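Local coordinates for EmGH1 (Erythrobacter marinus, PDB 5Z87), which probably hydrolyses beta-glucosidic bonds as a family 3 glycosyl hydrolase and binds magnesium, at residues Asn52-Thr55 with Leu56-Ala60; Val369-Ala372 with Ala373-Leu377; Ala378-Lys382 with Cys383-Asp387. All blocks are in the same frame, centred on the assembly; numbering follows the deposited sequence.

Contact 1. Residues Asn52-Thr55 with Leu56-Ala60; sequences NLMT and LDEMA
Thr55 and Glu58 close a capping box at the start of helix 56-61, each side chain bonding to the backbone N-H of the other. In one direction Glu58 N donates to Thr55 OG1 at 3.1 Å. That hydroxyl sits between the backbone N and the carbonyl carbon of Thr55 (chi1 72°), a rotation that turns it to the first turn of the helix. The return bond is straighter: Thr55 N reaches Glu58 OE1 at 3.0 Å with an N-H...O angle of 166°, meeting the anti side of the carboxylate somewhat out of its plane.

Followed outward, the Glu58 side chain packs on Thr55 along most of its length. CB lies 3.6 Å from Thr55 OG1, CG comes closer to the same oxygen, and CD passes alongside before OE1 turns to the N-H. OE1 also rests 3.3 Å from Met54 CA, so the backbone just ahead of the cap lies against the carboxylate. The other oxygen, OE2, forms a salt bridge with Arg120, and this second anchor probably limits rotation of the carboxylate.

Met54 runs beside the box. Its CB meets Met59 CG at 3.8 Å, and the bend at chi3 brings CE back to Glu58 O. Met59 in turn packs on Arg370 and Ala373 of helix 366-382, which places the cap against that helix. The first helical turn is completed by Met59 N, which donates to Thr55 O at 3.0 Å. Met59 CE lies 3.6 Å from Thr55 O.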
loop_
_atom_site.group_PDB
_atom_site.type_symbol
_atom_site.label_atom_id
_atom_site.label_comp_id
_atom_site.label_asym_id
_atom_site.label_seq_id
_atom_site.Cartn_x
_atom_site.Cartn_y
_atom_site.Cartn_z
ATOM N N ASN A 52 -23.272 21.642 -36.347
ATOM C CA ASN A 52 -22.963 22.614 -37.394
ATOM C C ASN A 52 -23.888 23.822 -37.363
ATOM O O ASN A 52 -23.524 24.872 -37.892
ATOM C CB ASN A 52 -23.025 21.950 -38.768
ATOM C CG ASN A 52 -21.904 20.942 -38.970
ATOM O OD1 ASN A 52 -20.815 21.096 -38.412
ATOM N ND2 ASN A 52 -22.165 19.896 -39.757
ATOM N N LEU A 53 -25.055 23.715 -36.737
ATOM C CA LEU A 53 -25.992 24.828 -36.683
ATOM C C LEU A 53 -25.823 25.713 -35.454
ATOM O O LEU A 53 -26.459 26.772 -35.391
ATOM C CB LEU A 53 -27.430 24.301 -36.724
ATOM C CG LEU A 53 -27.719 23.264 -37.804
ATOM C CD1 LEU A 53 -29.152 22.801 -37.724
ATOM C CD2 LEU A 53 -27.412 23.842 -39.171
ATOM N N MET A 54 -24.985 25.329 -34.488
ATOM C CA MET A 54 -24.990 25.947 -33.167
ATOM C C MET A 54 -23.850 26.946 -33.015
ATOM O O MET A 54 -22.791 26.793 -33.614
ATOM C CB MET A 54 -24.890 24.878 -32.071
ATOM C CG MET A 54 -25.993 23.834 -32.150
ATOM S SD MET A 54 -25.843 22.458 -30.994
ATOM C CE MET A 54 -25.894 23.316 -29.410
ATOM N N THR A 55 -24.083 27.974 -32.199
ATOM C CA THR A 55 -23.045 28.936 -31.866
ATOM C C THR A 55 -22.092 28.368 -30.802
ATOM O O THR A 55 -22.337 27.323 -30.195
ATOM C CB THR A 55 -23.665 30.244 -31.365
ATOM O OG1 THR A 55 -24.216 30.048 -30.048
ATOM C CG2 THR A 55 -24.767 30.730 -32.335
ATOM N N LEU A 56 -20.991 29.089 -30.579
ATOM C CA LEU A 56 -20.079 28.765 -29.486
ATOM C C LEU A 56 -20.814 28.691 -28.149
ATOM O O LEU A 56 -20.652 27.727 -27.389
ATOM C CB LEU A 56 -18.964 29.809 -29.421
ATOM C CG LEU A 56 -18.061 29.787 -28.188
ATOM C CD1 LEU A 56 -17.302 28.481 -28.135
ATOM C CD2 LEU A 56 -17.093 30.959 -28.205
ATOM N N ASP A 57 -21.628 29.707 -27.847
ATOM C CA ASP A 57 -22.333 29.754 -26.570
ATOM C C ASP A 57 -23.344 28.622 -26.434
ATOM O O ASP A 57 -23.550 28.100 -25.328
ATOM C CB ASP A 57 -23.026 31.107 -26.402
ATOM C CG ASP A 57 -22.043 32.235 -26.151
ATOM O OD1 ASP A 57 -20.833 31.956 -26.045
ATOM O OD2 ASP A 57 -22.477 33.402 -26.054
ATOM N N GLU A 58 -23.974 28.219 -27.540
ATOM C CA GLU A 58 -24.949 27.134 -27.473
ATOM C C GLU A 58 -24.271 25.784 -27.264
ATOM O O GLU A 58 -24.770 24.945 -26.508
ATOM C CB GLU A 58 -25.804 27.120 -28.738
ATOM C CG GLU A 58 -26.679 28.377 -28.889
ATOM C CD GLU A 58 -27.453 28.362 -30.195
ATOM O OE1 GLU A 58 -26.893 27.888 -31.214
ATOM O OE2 GLU A 58 -28.625 28.808 -30.191
ATOM N N MET A 59 -23.145 25.548 -27.938
ATOM C CA MET A 59 -22.404 24.316 -27.707
ATOM C C MET A 59 -21.826 24.276 -26.299
ATOM O O MET A 59 -21.875 23.235 -25.632
ATOM C CB MET A 59 -21.294 24.169 -28.737
ATOM C CG MET A 59 -21.805 23.802 -30.103
ATOM S SD MET A 59 -20.458 23.508 -31.253
ATOM C CE MET A 59 -19.701 25.138 -31.279
ATOM N N ALA A 60 -21.282 25.400 -25.832
ATOM C CA ALA A 60 -20.670 25.424 -24.513
ATOM C C ALA A 60 -21.681 25.104 -23.425
ATOM O O ALA A 60 -21.333 24.481 -22.420
ATOM C CB ALA A 60 -20.017 26.780 -24.258
#

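Contact 2. Residues Val369-Ala372 with Ala373-Leu377; sequences VRRA and AERIL
Val369 O accepts from Ala373 N at 2.8 Å, and the same i to i+4 pattern links Arg370 with Glu374 and Ala372 with Ile376, so the two segments form one unbroken run of helix 366-382. The ladder is uneven: Arg375 N to Arg371 O is a weak bond of 3.4 Å, whereas Ile376 N meets Ala372 O almost linearly, with an N-H...O angle of 171°.

Two side-chain pairs follow the same spacing. Arg370 grips Glu374 side-on, with NE at 2.7 Å and NH2 at 2.9 Å both converging on Glu374 OE1. This oxygen lies at the edge of the guanidinium, in its plane, but the carboxylate itself is turned 53° from that plane. NE meets OE1 nearly along its C-O axis, while NH2 comes from above the carboxylate plane. The bend at chi2 (68°) folds the arginine chain toward the next turn, and NH1 bonds to Asn52. Replacing Arg370 with an alanine would probably leave Glu374 OE1 without both of these donors and Asn52 OD1 without its guanidinium partner.

Arg371 and Arg375 lie side by side and point the same way. Arg371 CG sits 3.7 Å above the centre of the Arg375 guanidinium, covering one face with aliphatic carbon. The charged groups come close as well, Arg371 NE lying 3.6 Å from Arg375 NH1; a salt bridge from NH1 to Asp343 probably offsets part of that repulsion. Val369 packs on Met59 of helix 56-61. Together these features are those of a helix bearing an i to i+4 salt bridge, within the family 3 N-terminal domain of the TIM-barrel clan.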
loop_
_atom_site.group_PDB
_atom_site.type_symbol
_atom_site.label_atom_id
_atom_site.label_comp_id
_atom_site.label_asym_id
_atom_site.label_seq_id
_atom_site.Cartn_x
_atom_site.Cartn_y
_atom_site.Cartn_z
ATOM N N VAL A 369 -14.368 22.769 -27.543
ATOM C CA VAL A 369 -15.770 22.909 -27.172
ATOM C C VAL A 369 -16.643 22.077 -28.097
ATOM O O VAL A 369 -17.553 21.372 -27.647
ATOM C CB VAL A 369 -16.175 24.390 -27.176
ATOM C CG1 VAL A 369 -17.660 24.525 -26.923
ATOM C CG2 VAL A 369 -15.392 25.139 -26.110
ATOM N N ARG A 370 -16.350 22.114 -29.400
ATOM C CA ARG A 370 -17.143 21.377 -30.381
ATOM C C ARG A 370 -16.948 19.868 -30.242
ATOM O O ARG A 370 -17.909 19.097 -30.385
ATOM C CB ARG A 370 -16.777 21.861 -31.792
ATOM C CG ARG A 370 -17.091 20.904 -32.939
ATOM C CD ARG A 370 -18.574 20.746 -33.124
ATOM N NE ARG A 370 -18.943 19.759 -34.146
ATOM C CZ ARG A 370 -19.418 20.081 -35.351
ATOM N NH1 ARG A 370 -19.554 21.361 -35.684
ATOM N NH2 ARG A 370 -19.749 19.129 -36.224
ATOM N N ARG A 371 -15.712 19.425 -29.974
ATOM C CA ARG A 371 -15.478 18.003 -29.724
ATOM C C ARG A 371 -16.322 17.513 -28.550
ATOM O O ARG A 371 -17.005 16.484 -28.639
ATOM C CB ARG A 371 -13.988 17.751 -29.468
ATOM C CG ARG A 371 -13.635 16.266 -29.311
ATOM C CD ARG A 371 -12.150 16.070 -28.968
ATOM N NE ARG A 371 -11.793 16.577 -27.637
ATOM C CZ ARG A 371 -10.622 16.355 -27.041
ATOM N NH1 ARG A 371 -9.682 15.631 -27.648
ATOM N NH2 ARG A 371 -10.388 16.854 -25.837
ATOM N N ALA A 372 -16.325 18.268 -27.454
ATOM C CA ALA A 372 -17.078 17.849 -26.280
ATOM C C ALA A 372 -18.585 17.923 -26.530
ATOM O O ALA A 372 -19.312 16.948 -26.288
ATOM C CB ALA A 372 -16.672 18.702 -25.077
ATOM N N ALA A 373 -19.075 19.061 -27.039
ATOM C CA ALA A 373 -20.520 19.214 -27.224
ATOM C C ALA A 373 -21.079 18.198 -28.214
ATOM O O ALA A 373 -22.232 17.772 -28.084
ATOM C CB ALA A 373 -20.858 20.635 -27.669
ATOM N N GLU A 374 -20.281 17.767 -29.190
ATOM C CA GLU A 374 -20.822 16.826 -30.157
ATOM C C GLU A 374 -20.998 15.448 -29.533
ATOM O O GLU A 374 -21.985 14.761 -29.821
ATOM C CB GLU A 374 -19.938 16.765 -31.411
ATOM C CG GLU A 374 -20.620 16.000 -32.541
ATOM C CD GLU A 374 -19.861 16.036 -33.860
ATOM O OE1 GLU A 374 -19.311 17.112 -34.210
ATOM O OE2 GLU A 374 -19.821 14.978 -34.538
ATOM N N ARG A 375 -20.059 15.031 -28.669
ATOM C CA ARG A 375 -20.213 13.773 -27.937
ATOM C C ARG A 375 -21.493 13.781 -27.117
ATOM O O ARG A 375 -22.283 12.826 -27.156
ATOM C CB ARG A 375 -19.003 13.536 -27.021
ATOM C CG ARG A 375 -17.737 13.166 -27.746
ATOM C CD ARG A 375 -16.510 13.710 -27.047
ATOM N NE ARG A 375 -15.294 13.164 -27.638
ATOM C CZ ARG A 375 -14.069 13.342 -27.154
ATOM N NH1 ARG A 375 -13.874 14.060 -26.057
ATOM N NH2 ARG A 375 -13.035 12.800 -27.778
ATOM N N ILE A 376 -21.709 14.869 -26.373
ATOM C CA ILE A 376 -22.908 15.036 -25.554
ATOM C C ILE A 376 -24.168 14.917 -26.406
ATOM O O ILE A 376 -25.103 14.181 -26.066
ATOM C CB ILE A 376 -22.860 16.390 -24.832
ATOM C CG1 ILE A 376 -21.675 16.443 -23.873
ATOM C CG2 ILE A 376 -24.186 16.653 -24.109
ATOM C CD1 ILE A 376 -21.800 15.452 -22.738
ATOM N N LEU A 377 -24.214 15.661 -27.518
ATOM C CA LEU A 377 -25.385 15.641 -28.396
ATOM C C LEU A 377 -25.639 14.246 -28.948
ATOM O O LEU A 377 -26.787 13.791 -29.002
ATOM C CB LEU A 377 -25.189 16.639 -29.535
ATOM C CG LEU A 377 -25.179 18.086 -29.044
ATOM C CD1 LEU A 377 -24.820 19.019 -30.194
ATOM C CD2 LEU A 377 -26.516 18.451 -28.430
#

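Contact 3. Residues Ala378-Lys382 with Cys383-Asp387; sequences AAKFK and CGLFD
Phe381 and Phe386 meet in an offset stack across the end of helix 366-382, their centroids 3.8 Å apart and their planes only 11° from parallel. Phe386 CE1 lies over the centre of the Phe381 ring, 3.4 Å above its plane. Relative to the Phe386 ring, Phe381 CE1 lies offset toward the rim, which defines the slip. In both residues CG is anti to the carbonyl carbon, and the chain reversal between them brings the two faces together.

That reversal is a Schellman motif. Leu385 N donates to Lys380 O at 3.1 Å and Gly384 N to Phe381 O at 2.8 Å, the latter from above the carbonyl plane. Gly384 has a positive phi of 78°, a conformation easily reached by a residue lacking a side chain.

Lys380 adds its aliphatic part: CB approaches Phe386 CE1, and CG lies 3.9 Å from Leu385 CD1. Its extended chain carries NZ away to Gln62 and to the carbonyls of Gly90 and Pro124. One water donates to Phe381 O and accepts from Phe386 N at 2.9 Å; it lies in plane at the edge of the Phe386 ring.

The chemistry is thus divided: Lys380 O and Phe381 O accept from N-H groups, Phe381 O from a water as well, while the aromatic faces and lysine methylenes supply the apolar contact that probably steadies the exit of the chain.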
loop_
_atom_site.group_PDB
_atom_site.type_symbol
_atom_site.label_atom_id
_atom_site.label_comp_id
_atom_site.label_asym_id
_atom_site.label_seq_id
_atom_site.Cartn_x
_atom_site.Cartn_y
_atom_site.Cartn_z
ATOM N N ALA A 378 -24.577 13.539 -29.340
ATOM C CA ALA A 378 -24.761 12.201 -29.893
ATOM C C ALA A 378 -25.349 11.264 -28.850
ATOM O O ALA A 378 -26.220 10.438 -29.162
ATOM C CB ALA A 378 -23.433 11.663 -30.429
ATOM N N ALA A 379 -24.904 11.401 -27.597
ATOM C CA ALA A 379 -25.462 10.581 -26.532
ATOM C C ALA A 379 -26.935 10.904 -26.327
ATOM O O ALA A 379 -27.756 9.997 -26.135
ATOM C CB ALA A 379 -24.667 10.781 -25.234
ATOM N N LYS A 380 -27.295 12.190 -26.395
ATOM C CA LYS A 380 -28.697 12.569 -26.219
ATOM C C LYS A 380 -29.573 11.980 -27.328
ATOM O O LYS A 380 -30.652 11.441 -27.055
ATOM C CB LYS A 380 -28.829 14.092 -26.164
ATOM C CG LYS A 380 -28.176 14.702 -24.950
ATOM C CD LYS A 380 -28.352 16.205 -24.868
ATOM C CE LYS A 380 -28.107 16.669 -23.420
ATOM N NZ LYS A 380 -28.182 18.150 -23.230
ATOM N N PHE A 381 -29.119 12.052 -28.579
ATOM C CA PHE A 381 -29.865 11.417 -29.660
ATOM C C PHE A 381 -30.030 9.923 -29.401
ATOM O O PHE A 381 -31.147 9.392 -29.458
ATOM C CB PHE A 381 -29.174 11.683 -31.006
ATOM C CG PHE A 381 -29.451 13.068 -31.571
ATOM C CD1 PHE A 381 -30.740 13.426 -31.979
ATOM C CD2 PHE A 381 -28.433 14.007 -31.695
ATOM C CE1 PHE A 381 -31.012 14.703 -32.485
ATOM C CE2 PHE A 381 -28.691 15.285 -32.211
ATOM C CZ PHE A 381 -29.984 15.634 -32.605
ATOM N N LYS A 382 -28.928 9.242 -29.054
ATOM C CA LYS A 382 -28.966 7.804 -28.785
ATOM C C LYS A 382 -29.955 7.450 -27.670
ATOM O O LYS A 382 -30.626 6.410 -27.731
ATOM C CB LYS A 382 -27.555 7.307 -28.426
ATOM C CG LYS A 382 -27.483 5.793 -28.160
ATOM C CD LYS A 382 -26.070 5.211 -28.376
ATOM C CE LYS A 382 -26.072 3.700 -28.192
ATOM N NZ LYS A 382 -24.725 3.068 -28.369
ATOM N N CYS A 383 -30.050 8.289 -26.636
ATOM C CA CYS A 383 -30.984 8.032 -25.551
ATOM C C CYS A 383 -32.401 8.474 -25.872
ATOM O O CYS A 383 -33.278 8.331 -25.015
ATOM C CB CYS A 383 -30.510 8.718 -24.267
ATOM S SG CYS A 383 -28.946 8.003 -23.673
ATOM N N GLY A 384 -32.638 9.013 -27.064
ATOM C CA GLY A 384 -33.983 9.372 -27.474
ATOM C C GLY A 384 -34.524 10.657 -26.898
ATOM O O GLY A 384 -35.737 10.877 -26.972
ATOM N N LEU A 385 -33.674 11.521 -26.325
ATOM C CA LEU A 385 -34.195 12.733 -25.691
ATOM C C LEU A 385 -34.966 13.592 -26.681
ATOM O O LEU A 385 -35.901 14.297 -26.288
ATOM C CB LEU A 385 -33.077 13.580 -25.071
ATOM C CG LEU A 385 -32.048 12.983 -24.098
ATOM C CD1 LEU A 385 -31.600 14.051 -23.127
ATOM C CD2 LEU A 385 -32.580 11.780 -23.362
ATOM N N PHE A 386 -34.593 13.549 -27.961
ATOM C CA PHE A 386 -35.216 14.408 -28.956
ATOM C C PHE A 386 -36.542 13.851 -29.454
ATOM O O PHE A 386 -37.385 14.619 -29.925
ATOM C CB PHE A 386 -34.277 14.607 -30.155
ATOM C CG PHE A 386 -33.051 15.454 -29.860
ATOM C CD1 PHE A 386 -31.890 14.885 -29.334
ATOM C CD2 PHE A 386 -33.042 16.808 -30.157
ATOM C CE1 PHE A 386 -30.748 15.666 -29.113
ATOM C CE2 PHE A 386 -31.906 17.596 -29.924
ATOM C CZ PHE A 386 -30.764 17.026 -29.397
ATOM N N ASP A 387 -36.751 12.544 -29.334
ATOM C CA ASP A 387 -37.841 11.849 -30.002
ATOM C C ASP A 387 -38.891 11.298 -29.041
ATOM O O ASP A 387 -39.791 10.573 -29.486
ATOM C CB ASP A 387 -37.261 10.716 -30.855
ATOM C CG ASP A 387 -36.103 11.182 -31.745
ATOM O OD1 ASP A 387 -36.203 12.285 -32.334
ATOM O OD2 ASP A 387 -35.095 10.448 -31.857
HETATM O O HOH W 1 -33.321 11.548 -29.633
#

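Along the chain contact 1 comes first, at the start of helix 56-61, and contacts 2 and 3 follow in succession on helix 366-382, the last running over its C-terminal end into the loop beyond. Contacts 1 and 2 have centres about 10 Å apart and touch directly: Met54 SD packs on Leu377 CD1 at 3.7 Å. Contact 3 lies about 13 Å from contact 2 and 17 Å from contact 1, centre to centre, without touching contact 1. Helix 56-61, from early in the sequence, is thus packed against the much later helix 366-382, with all three contacts on the same side of the chain's centre and away from the dithiothreitol pocket and the magnesium site.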